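Thioesterase (Streptomyces sp. WAC02707, PDB 6VAP) probably hydrolyses acyl groups from the carrier proteins of the borrelidin polyketide assembly line, acting as a type II (editing) thioesterase of the alpha/beta-hydrolase fold. Local coordinates at residues Q26-P31 against L54-P59; P31-S36 against H97-T102; R126-R131 against R213-H218; A93-S98 against A120-A125. All coordinates share one frame; numbering follows the deposited sequence.

Contact 1: residues Q26-P31 against L54-P59; sequences QLICLP and LAVQYP
Y58 reaches across to P31 just beyond the point where strands 26-30 and 52-56 stop pairing as parallel neighbours. The two strands and helix 41-47 form a beta-alpha-beta unit of the alpha/beta-hydrolase sheet, and their short axes differ by only 20° in direction. L54 is gripped through both backbone polar groups: its N donates to L27 O at 2.7 Å, and its O accepts from C29 N. V56 N then donates to C29 O at 3.1 Å, a somewhat longer bond. Branched and long aliphatic side chains suit this buried seam. V56 CG2 lies 3.6 Å from L30 CD1 and also meets I28 CG2, while helix 73-87 packs on I28 and V56. The amide end of Q26 brushes L54 CD1, but its oxygen is taken by the backbone N of H89. Y58 begins with CB pointing to segment 26-31, and its CG stands anti to the carbonyl carbon (chi1 -47°), which swings the ring toward P31. CE1 then grazes P31 CD, and CE2 comes to 3.4 Å from P31 O. CZ, further out, lies 3.6 Å from P31 CD, and the proline ring and the phenol run antiparallel alongside one another. P31 N, an imide nitrogen with neither a hydrogen nor an available lone pair, is no partner for the hydroxyl, which donates to the carbonyl. At the tip, Y58 OH lies 2.6 Å from P31 O, in the carbonyl plane and on a lone pair.

Contact 2: residues P31-S36 against H97-T102; sequences PHAGGS and HSMGAT
H97 throws CG anti to its backbone N (chi1 -179°), which, with chi2 at 62°, brings its CD2 to 3.9 Å from H32 CB. H32 holds its own CG between the backbone N and the carbonyl carbon, the crowded position (chi1 49°), and this turns its ring so that ND1 lies at the edge of the H97 ring, in its plane. The rings themselves meet obliquely, with centroids 5.7 Å apart, and F233 packs edge-to-face on both. Next to the rings the backbones come close: H32 CA lies 3.3 Å from H97 O, a bent CA-H...O contact. G100 has only hydrogens at CA, which lets P31 O approach that CA to 3.3 Å at the start of helix 99-113. The M99 chain bends beyond CG until CE rests 3.6 Å from A33 CA. The flexible thioether lets CE settle against A33, near the start of the type II turn from H32 to G35. Polar contact between the two segments runs through a water, which accepts from A33 N at 2.9 Å and from M99 N at 3.1 Å. S98 sits between strand and helix with a positive phi, consistent with a nucleophile elbow of the GxSxG type (G96, S98, G100), and its OG bonds to H232 NE2, consistent with a catalytic serine-histidine pair. Two N-H groups converging on one oxygen beside such a serine are what alpha/beta hydrolases use as an oxyanion hole. The water therefore probably marks where a thioester's carbonyl oxygen would sit, its developing negative charge stabilised by A33 N and M99 N.

Contact 3: residues R126-R131 against R213-H218; sequences RPAPSR and RAWSEH
P129 wedges its CD carbon into the angle between two aromatic rings, those of W215 and H218. CD stands over the six-membered ring of W215, 3.4 Å from its centroid, and at the same time over a face of H218, with CG following it along the indole. Over the five-membered part of that same indole face lies A128 CA, 3.6 Å from the ring centroid. The A128 methyl fills the shallow hollow above A214, where CB meets CB at a tight 3.5 Å; alanine on both sides is what permits the approach. Beside it, the bent chain of R131 lays CG on the A214 methyl. At the indole edge, W215 NE1 donates to R126 O at 2.8 Å, with the oxygen in the ring plane but the donor well above the carbonyl plane. S130 turns CB and OG toward H218, and OG is hydrogen-bonded to NE2 at 2.9 Å. Proline suits its place because ring CH groups next to nitrogen are slightly polarised and meet the electron-rich indole face well. W215 NE1 and H218 NE2 are thus each hydrogen-bonded, while one face of each ring takes CH-pi contacts, which fixes the loop after strand 120-124 against the one before strand 223-228.

Contact 4: residues A93-S98 against A120-A125; sequences ALFGHS and ALLVSA
H97 and S124 meet side chain to side chain: H97 ND1 and S124 OG are hydrogen-bonded at 2.6 Å, with the oxygen at the edge of the imidazole and either atom a possible donor. S124 reaches the ring because its OG stands anti to the backbone N (chi1 158°). Next along, the A125 methyl presses on H97 CE1 at 3.4 Å, small enough to sit at this short distance from the ring. Earlier in the strands F95 crosses L122 at about a right angle, CD2 lying 3.6 Å from L122 CB. In the backbone carrying them, parallel pairing alternates from strand to strand. L122 N donates to L94 O, G96 N to L122 O, and S124 N to G96 O at 2.9 Å. This is the central part of the alpha/beta-hydrolase sheet, the two strands of a beta-alpha-beta unit joined by helix 99-113, and it runs straight into the probable nucleophile elbow. There S98 N donates to S124 O at 2.8 Å, tying the start of the turn to the neighbouring strand. A125 O, without a polar partner, is approached by S98 CA. Further out, Y234 OH also bonds S124 OG and F233 packs edge-to-face on H97. Helix 99-113 lies against L94, L121 and V123 on one side of the sheet, while helix 239-250 lies against A93 and F95 on the other.

From the N terminus, contact 1 closes the first loop, bringing strand 52-56 back beside strand 26-30 after helix 41-47. At P31 contact 2 takes over and jumps to 97-102, so its segments alternate with those of contact 1 and the two loops cross. Contact 4 starts at A93, shares H97 and S98 with contact 2, and spans helix 99-113 to pair strand 120-124. Contacts 1 and 4 are joined within the sheet, L30 N probably donating to F95 O. Directly after A125, contact 3 opens the longest loop, closing on 213-218 between helix 209-213 and strand 223-228. R126 of contact 3 reaches back to T102 in helix 99-113, which follows the probable nucleophile elbow.

Contact 1: residues Q26-P31 against L54-P59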
# COMPACT_ATOMS: atom_id res chain seq x y z
N GLN A 26 -9.98 3.83 11.02
CA GLN A 26 -9.26 4.45 9.91
C GLN A 26 -8.56 3.39 9.06
O GLN A 26 -8.00 2.42 9.58
CB GLN A 26 -8.22 5.46 10.39
CG GLN A 26 -8.78 6.81 10.77
CD GLN A 26 -7.69 7.83 11.04
OE1 GLN A 26 -6.53 7.48 11.21
NE2 GLN A 26 -8.07 9.10 11.07
N LEU A 27 -8.61 3.56 7.74
CA LEU A 27 -7.90 2.69 6.81
C LEU A 27 -7.03 3.58 5.93
O LEU A 27 -7.53 4.44 5.19
CB LEU A 27 -8.89 1.88 5.97
CG LEU A 27 -8.19 1.10 4.84
CD1 LEU A 27 -7.40 -0.04 5.39
CD2 LEU A 27 -9.16 0.61 3.79
N ILE A 28 -5.72 3.39 6.03
CA ILE A 28 -4.77 4.15 5.24
C ILE A 28 -4.37 3.27 4.08
O ILE A 28 -3.87 2.17 4.31
CB ILE A 28 -3.54 4.55 6.07
CG1 ILE A 28 -3.99 5.33 7.32
CG2 ILE A 28 -2.58 5.40 5.24
CD1 ILE A 28 -2.98 5.26 8.43
N CYS A 29 -4.55 3.74 2.85
CA CYS A 29 -4.37 2.95 1.64
C CYS A 29 -3.21 3.49 0.82
O CYS A 29 -3.21 4.67 0.46
CB CYS A 29 -5.66 2.99 0.80
SG CYS A 29 -7.04 2.25 1.69
N LEU A 30 -2.27 2.61 0.48
CA LEU A 30 -1.05 2.95 -0.20
C LEU A 30 -1.13 2.40 -1.62
O LEU A 30 -1.20 1.17 -1.80
CB LEU A 30 0.16 2.37 0.53
CG LEU A 30 0.55 2.99 1.90
CD1 LEU A 30 0.56 4.48 1.89
CD2 LEU A 30 -0.45 2.47 3.00
N PRO A 31 -1.12 3.24 -2.63
CA PRO A 31 -1.18 2.73 -4.00
C PRO A 31 0.09 2.02 -4.42
O PRO A 31 1.17 2.25 -3.87
CB PRO A 31 -1.38 4.00 -4.82
CG PRO A 31 -1.93 4.98 -3.90
CD PRO A 31 -1.31 4.69 -2.58
N LEU A 54 -8.49 6.63 3.98
CA LEU A 54 -7.52 7.66 3.65
C LEU A 54 -6.62 7.11 2.56
O LEU A 54 -5.96 6.08 2.75
CB LEU A 54 -6.70 8.06 4.86
CG LEU A 54 -7.51 8.61 6.04
CD1 LEU A 54 -6.56 8.99 7.18
CD2 LEU A 54 -8.33 9.82 5.62
N ALA A 55 -6.57 7.81 1.42
CA ALA A 55 -5.82 7.34 0.27
C ALA A 55 -4.63 8.27 0.07
O ALA A 55 -4.77 9.50 0.10
CB ALA A 55 -6.71 7.27 -0.97
N VAL A 56 -3.46 7.70 -0.11
CA VAL A 56 -2.23 8.49 -0.17
C VAL A 56 -1.93 8.83 -1.62
O VAL A 56 -1.94 7.97 -2.50
CB VAL A 56 -1.07 7.73 0.50
CG1 VAL A 56 0.21 8.52 0.44
CG2 VAL A 56 -1.45 7.41 1.96
N GLN A 57 -1.61 10.09 -1.85
CA GLN A 57 -1.16 10.59 -3.14
C GLN A 57 0.33 10.85 -3.06
O GLN A 57 0.75 11.81 -2.42
CB GLN A 57 -1.92 11.87 -3.50
CG GLN A 57 -1.58 12.45 -4.86
CD GLN A 57 -2.42 11.84 -5.97
OE1 GLN A 57 -2.45 10.65 -6.13
NE2 GLN A 57 -3.06 12.67 -6.77
N TYR A 58 1.12 10.07 -3.77
CA TYR A 58 2.56 10.31 -3.78
C TYR A 58 2.91 11.50 -4.68
O TYR A 58 2.17 11.82 -5.61
CB TYR A 58 3.31 9.08 -4.27
CG TYR A 58 2.90 7.77 -3.67
CD1 TYR A 58 2.74 7.61 -2.30
CD2 TYR A 58 2.67 6.66 -4.49
CE1 TYR A 58 2.38 6.40 -1.76
CE2 TYR A 58 2.35 5.46 -3.97
CZ TYR A 58 2.19 5.31 -2.60
OH TYR A 58 1.84 4.06 -2.11
N PRO A 59 4.01 12.19 -4.40
CA PRO A 59 4.45 13.27 -5.29
C PRO A 59 4.64 12.77 -6.71
O PRO A 59 5.02 11.62 -6.94
CB PRO A 59 5.78 13.72 -4.69
CG PRO A 59 5.71 13.29 -3.23
CD PRO A 59 4.90 12.00 -3.24

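Contact 2: residues P31-S36 against H97-T102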
# COMPACT_ATOMS: atom_id res chain seq x y z
N PRO A 31 -1.12 3.24 -2.63
CA PRO A 31 -1.18 2.73 -4.00
C PRO A 31 0.09 2.02 -4.42
O PRO A 31 1.17 2.25 -3.87
CB PRO A 31 -1.38 4.00 -4.82
CG PRO A 31 -1.93 4.98 -3.90
CD PRO A 31 -1.31 4.69 -2.58
N HIS A 32 -0.06 1.20 -5.47
CA HIS A 32 1.07 0.55 -6.13
C HIS A 32 1.92 1.54 -6.92
O HIS A 32 1.58 2.71 -7.06
CB HIS A 32 0.57 -0.52 -7.10
CG HIS A 32 -0.52 -0.03 -8.02
ND1 HIS A 32 -1.81 0.25 -7.59
CD2 HIS A 32 -0.47 0.33 -9.32
CE1 HIS A 32 -2.51 0.69 -8.61
NE2 HIS A 32 -1.72 0.79 -9.66
N ALA A 33 3.02 1.04 -7.49
CA ALA A 33 3.84 1.86 -8.38
C ALA A 33 3.03 2.33 -9.59
O ALA A 33 2.31 1.56 -10.21
CB ALA A 33 5.06 1.07 -8.86
N GLY A 34 3.16 3.59 -9.93
CA GLY A 34 2.34 4.17 -10.96
C GLY A 34 0.92 4.44 -10.56
O GLY A 34 0.15 4.94 -11.40
N GLY A 35 0.53 4.15 -9.32
CA GLY A 35 -0.83 4.37 -8.90
C GLY A 35 -1.01 5.71 -8.21
O GLY A 35 -0.06 6.34 -7.78
N SER A 36 -2.25 6.16 -8.16
CA SER A 36 -2.63 7.41 -7.51
C SER A 36 -3.64 7.12 -6.42
O SER A 36 -4.19 6.01 -6.34
CB SER A 36 -3.20 8.41 -8.52
OG SER A 36 -2.31 8.61 -9.61
N HIS A 97 -1.02 -2.21 -1.89
CA HIS A 97 -0.90 -3.13 -3.01
C HIS A 97 0.47 -2.96 -3.65
O HIS A 97 0.90 -1.83 -3.91
CB HIS A 97 -2.02 -2.87 -4.01
CG HIS A 97 -1.98 -3.79 -5.18
ND1 HIS A 97 -2.14 -5.15 -5.07
CD2 HIS A 97 -1.80 -3.53 -6.50
CE1 HIS A 97 -2.07 -5.70 -6.27
NE2 HIS A 97 -1.85 -4.74 -7.15
N SER A 98 1.15 -4.07 -3.90
CA SER A 98 2.43 -4.12 -4.60
C SER A 98 3.41 -3.23 -3.87
O SER A 98 3.66 -3.43 -2.68
CB SER A 98 2.27 -3.77 -6.07
OG SER A 98 3.37 -4.26 -6.83
N MET A 99 3.98 -2.24 -4.54
CA MET A 99 4.91 -1.36 -3.85
C MET A 99 4.27 -0.72 -2.61
O MET A 99 4.92 -0.56 -1.58
CB MET A 99 5.42 -0.29 -4.80
CG MET A 99 6.46 0.64 -4.20
SD MET A 99 5.83 2.29 -3.79
CE MET A 99 5.52 2.92 -5.41
N GLY A 100 2.98 -0.37 -2.70
CA GLY A 100 2.28 0.14 -1.54
C GLY A 100 2.34 -0.78 -0.34
O GLY A 100 2.23 -0.31 0.80
N ALA A 101 2.45 -2.09 -0.56
CA ALA A 101 2.53 -3.02 0.56
C ALA A 101 3.83 -2.85 1.34
O ALA A 101 3.85 -2.90 2.58
CB ALA A 101 2.39 -4.47 0.06
N THR A 102 4.93 -2.63 0.64
CA THR A 102 6.19 -2.39 1.33
C THR A 102 6.15 -1.06 2.07
O THR A 102 6.57 -0.96 3.23
CB THR A 102 7.34 -2.43 0.33
OG1 THR A 102 7.38 -3.68 -0.35
CG2 THR A 102 8.71 -2.20 1.06
O HOH W 1 4.12 -1.63 -7.61

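Contact 3: residues R126-R131 against R213-H218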
# COMPACT_ATOMS: atom_id res chain seq x y z
N ARG A 126 2.80 -8.75 -3.01
CA ARG A 126 4.16 -8.27 -2.74
C ARG A 126 4.93 -9.28 -1.89
O ARG A 126 4.37 -9.83 -0.93
CB ARG A 126 4.12 -6.94 -2.03
CG ARG A 126 5.44 -6.27 -1.87
CD ARG A 126 6.00 -5.72 -3.14
NE ARG A 126 7.06 -4.74 -2.90
CZ ARG A 126 8.00 -4.39 -3.77
NH1 ARG A 126 7.98 -4.89 -4.99
NH2 ARG A 126 8.95 -3.54 -3.39
N PRO A 127 6.17 -9.63 -2.25
CA PRO A 127 6.95 -10.52 -1.39
C PRO A 127 7.14 -9.87 -0.03
O PRO A 127 7.15 -8.64 0.12
CB PRO A 127 8.27 -10.69 -2.15
CG PRO A 127 8.00 -10.28 -3.51
CD PRO A 127 6.96 -9.17 -3.40
N ALA A 128 7.33 -10.70 0.99
CA ALA A 128 7.76 -10.21 2.30
C ALA A 128 8.97 -9.28 2.19
O ALA A 128 9.82 -9.47 1.32
CB ALA A 128 8.07 -11.40 3.20
N PRO A 129 9.09 -8.29 3.06
CA PRO A 129 10.27 -7.42 3.00
C PRO A 129 11.58 -8.18 3.08
O PRO A 129 12.55 -7.80 2.41
CB PRO A 129 10.10 -6.50 4.21
CG PRO A 129 8.61 -6.46 4.45
CD PRO A 129 8.09 -7.82 4.04
N SER A 130 11.62 -9.27 3.86
CA SER A 130 12.79 -10.14 3.93
C SER A 130 12.98 -11.00 2.68
O SER A 130 14.00 -11.70 2.56
CB SER A 130 12.68 -11.03 5.16
OG SER A 130 11.59 -11.96 5.06
N ARG A 131 12.04 -10.99 1.75
CA ARG A 131 12.18 -11.74 0.51
C ARG A 131 12.14 -10.84 -0.72
O ARG A 131 11.90 -11.31 -1.83
CB ARG A 131 11.09 -12.81 0.43
CG ARG A 131 11.23 -13.93 1.44
CD ARG A 131 12.55 -14.67 1.30
NE ARG A 131 12.86 -15.00 -0.09
CZ ARG A 131 12.50 -16.12 -0.70
NH1 ARG A 131 11.82 -17.05 -0.04
NH2 ARG A 131 12.82 -16.30 -1.98
N ARG A 213 3.90 -16.02 1.94
CA ARG A 213 3.80 -16.60 3.27
C ARG A 213 4.87 -16.03 4.19
O ARG A 213 4.68 -15.99 5.41
CB ARG A 213 3.90 -18.15 3.15
CG ARG A 213 3.90 -18.90 4.47
CD ARG A 213 2.53 -18.94 5.09
NE ARG A 213 1.55 -19.60 4.23
CZ ARG A 213 0.30 -19.89 4.59
NH1 ARG A 213 -0.13 -19.57 5.81
NH2 ARG A 213 -0.52 -20.49 3.74
N ALA A 214 6.01 -15.59 3.65
CA ALA A 214 7.08 -15.10 4.49
C ALA A 214 6.67 -13.85 5.24
O ALA A 214 7.33 -13.49 6.22
CB ALA A 214 8.33 -14.84 3.66
N TRP A 215 5.57 -13.19 4.85
CA TRP A 215 5.10 -12.07 5.66
C TRP A 215 4.83 -12.50 7.09
O TRP A 215 4.91 -11.67 7.99
CB TRP A 215 3.85 -11.47 5.05
CG TRP A 215 4.08 -10.49 3.94
CD1 TRP A 215 3.99 -10.76 2.56
CD2 TRP A 215 4.37 -9.10 4.03
NE1 TRP A 215 4.20 -9.62 1.83
CE2 TRP A 215 4.46 -8.59 2.70
CE3 TRP A 215 4.64 -8.24 5.09
CZ2 TRP A 215 4.77 -7.25 2.43
CZ3 TRP A 215 4.91 -6.93 4.83
CH2 TRP A 215 4.99 -6.44 3.51
N SER A 216 4.53 -13.77 7.31
CA SER A 216 4.30 -14.26 8.66
C SER A 216 5.51 -14.07 9.57
O SER A 216 5.37 -14.08 10.79
CB SER A 216 3.94 -15.76 8.61
OG SER A 216 5.06 -16.56 8.26
N GLU A 217 6.70 -13.94 8.99
CA GLU A 217 7.93 -13.83 9.76
C GLU A 217 8.19 -12.42 10.25
O GLU A 217 9.21 -12.20 10.91
CB GLU A 217 9.11 -14.33 8.93
CG GLU A 217 9.08 -15.83 8.64
CD GLU A 217 9.96 -16.22 7.46
OE1 GLU A 217 10.95 -15.51 7.21
OE2 GLU A 217 9.66 -17.23 6.78
N HIS A 218 7.31 -11.48 9.94
CA HIS A 218 7.51 -10.07 10.27
C HIS A 218 6.56 -9.54 11.33
O HIS A 218 6.58 -8.34 11.63
CB HIS A 218 7.39 -9.23 9.01
CG HIS A 218 8.49 -9.45 8.02
ND1 HIS A 218 9.64 -8.70 8.02
CD2 HIS A 218 8.65 -10.37 7.04
CE1 HIS A 218 10.44 -9.11 7.05
NE2 HIS A 218 9.87 -10.14 6.45
O HOH W 2 12.10 -14.34 4.99

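Contact 4: residues A93-S98 against A120-A125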
# COMPACT_ATOMS: atom_id res chain seq x y z
N ALA A 93 -5.87 0.89 10.46
CA ALA A 93 -5.32 -0.21 9.70
C ALA A 93 -4.69 0.34 8.42
O ALA A 93 -5.05 1.43 7.95
CB ALA A 93 -6.38 -1.26 9.36
N LEU A 94 -3.73 -0.41 7.88
CA LEU A 94 -3.04 -0.05 6.65
C LEU A 94 -3.29 -1.10 5.57
O LEU A 94 -3.30 -2.30 5.85
CB LEU A 94 -1.56 0.09 6.89
CG LEU A 94 -1.12 0.77 8.21
CD1 LEU A 94 0.35 0.72 8.37
CD2 LEU A 94 -1.63 2.20 8.26
N PHE A 95 -3.47 -0.63 4.33
CA PHE A 95 -3.62 -1.50 3.17
C PHE A 95 -2.70 -0.99 2.08
O PHE A 95 -2.74 0.19 1.71
CB PHE A 95 -5.08 -1.52 2.67
CG PHE A 95 -5.27 -2.39 1.47
CD1 PHE A 95 -5.02 -1.92 0.22
CD2 PHE A 95 -5.75 -3.70 1.62
CE1 PHE A 95 -5.19 -2.77 -0.91
CE2 PHE A 95 -5.93 -4.51 0.54
CZ PHE A 95 -5.61 -4.04 -0.73
N GLY A 96 -1.85 -1.89 1.57
CA GLY A 96 -0.98 -1.54 0.45
C GLY A 96 -1.00 -2.61 -0.63
O GLY A 96 -0.96 -3.80 -0.31
N HIS A 97 -1.02 -2.21 -1.89
CA HIS A 97 -0.90 -3.13 -3.01
C HIS A 97 0.47 -2.96 -3.65
O HIS A 97 0.90 -1.83 -3.91
CB HIS A 97 -2.02 -2.87 -4.01
CG HIS A 97 -1.98 -3.79 -5.18
ND1 HIS A 97 -2.14 -5.15 -5.07
CD2 HIS A 97 -1.80 -3.53 -6.50
CE1 HIS A 97 -2.07 -5.70 -6.27
NE2 HIS A 97 -1.85 -4.74 -7.15
N SER A 98 1.15 -4.07 -3.90
CA SER A 98 2.43 -4.12 -4.60
C SER A 98 3.41 -3.23 -3.87
O SER A 98 3.66 -3.43 -2.68
CB SER A 98 2.27 -3.77 -6.07
OG SER A 98 3.37 -4.26 -6.83
N ALA A 120 -4.64 -3.86 11.82
CA ALA A 120 -4.15 -4.85 10.87
C ALA A 120 -3.21 -4.17 9.89
O ALA A 120 -3.31 -2.96 9.66
CB ALA A 120 -5.31 -5.51 10.14
N LEU A 121 -2.29 -4.97 9.33
CA LEU A 121 -1.50 -4.59 8.16
C LEU A 121 -1.93 -5.54 7.04
O LEU A 121 -1.69 -6.75 7.13
CB LEU A 121 -0.02 -4.68 8.45
CG LEU A 121 0.87 -4.55 7.23
CD1 LEU A 121 0.61 -3.21 6.53
CD2 LEU A 121 2.34 -4.73 7.59
N LEU A 122 -2.62 -5.01 6.01
CA LEU A 122 -3.06 -5.79 4.85
C LEU A 122 -2.10 -5.50 3.69
O LEU A 122 -1.88 -4.34 3.33
CB LEU A 122 -4.50 -5.46 4.46
CG LEU A 122 -5.52 -5.87 5.51
CD1 LEU A 122 -6.24 -4.65 6.10
CD2 LEU A 122 -6.53 -6.80 4.88
N VAL A 123 -1.49 -6.55 3.16
CA VAL A 123 -0.47 -6.42 2.13
C VAL A 123 -0.83 -7.32 0.96
O VAL A 123 -1.11 -8.50 1.13
CB VAL A 123 0.92 -6.79 2.67
CG1 VAL A 123 1.45 -5.63 3.57
CG2 VAL A 123 0.83 -8.03 3.46
N SER A 124 -0.87 -6.74 -0.22
CA SER A 124 -1.39 -7.40 -1.41
C SER A 124 -0.29 -7.44 -2.45
O SER A 124 0.33 -6.41 -2.71
CB SER A 124 -2.60 -6.61 -1.95
OG SER A 124 -2.82 -6.90 -3.31
N ALA A 125 -0.09 -8.60 -3.06
CA ALA A 125 0.73 -8.81 -4.23
C ALA A 125 2.14 -8.26 -4.02
O ALA A 125 2.62 -7.41 -4.76
CB ALA A 125 0.07 -8.19 -5.46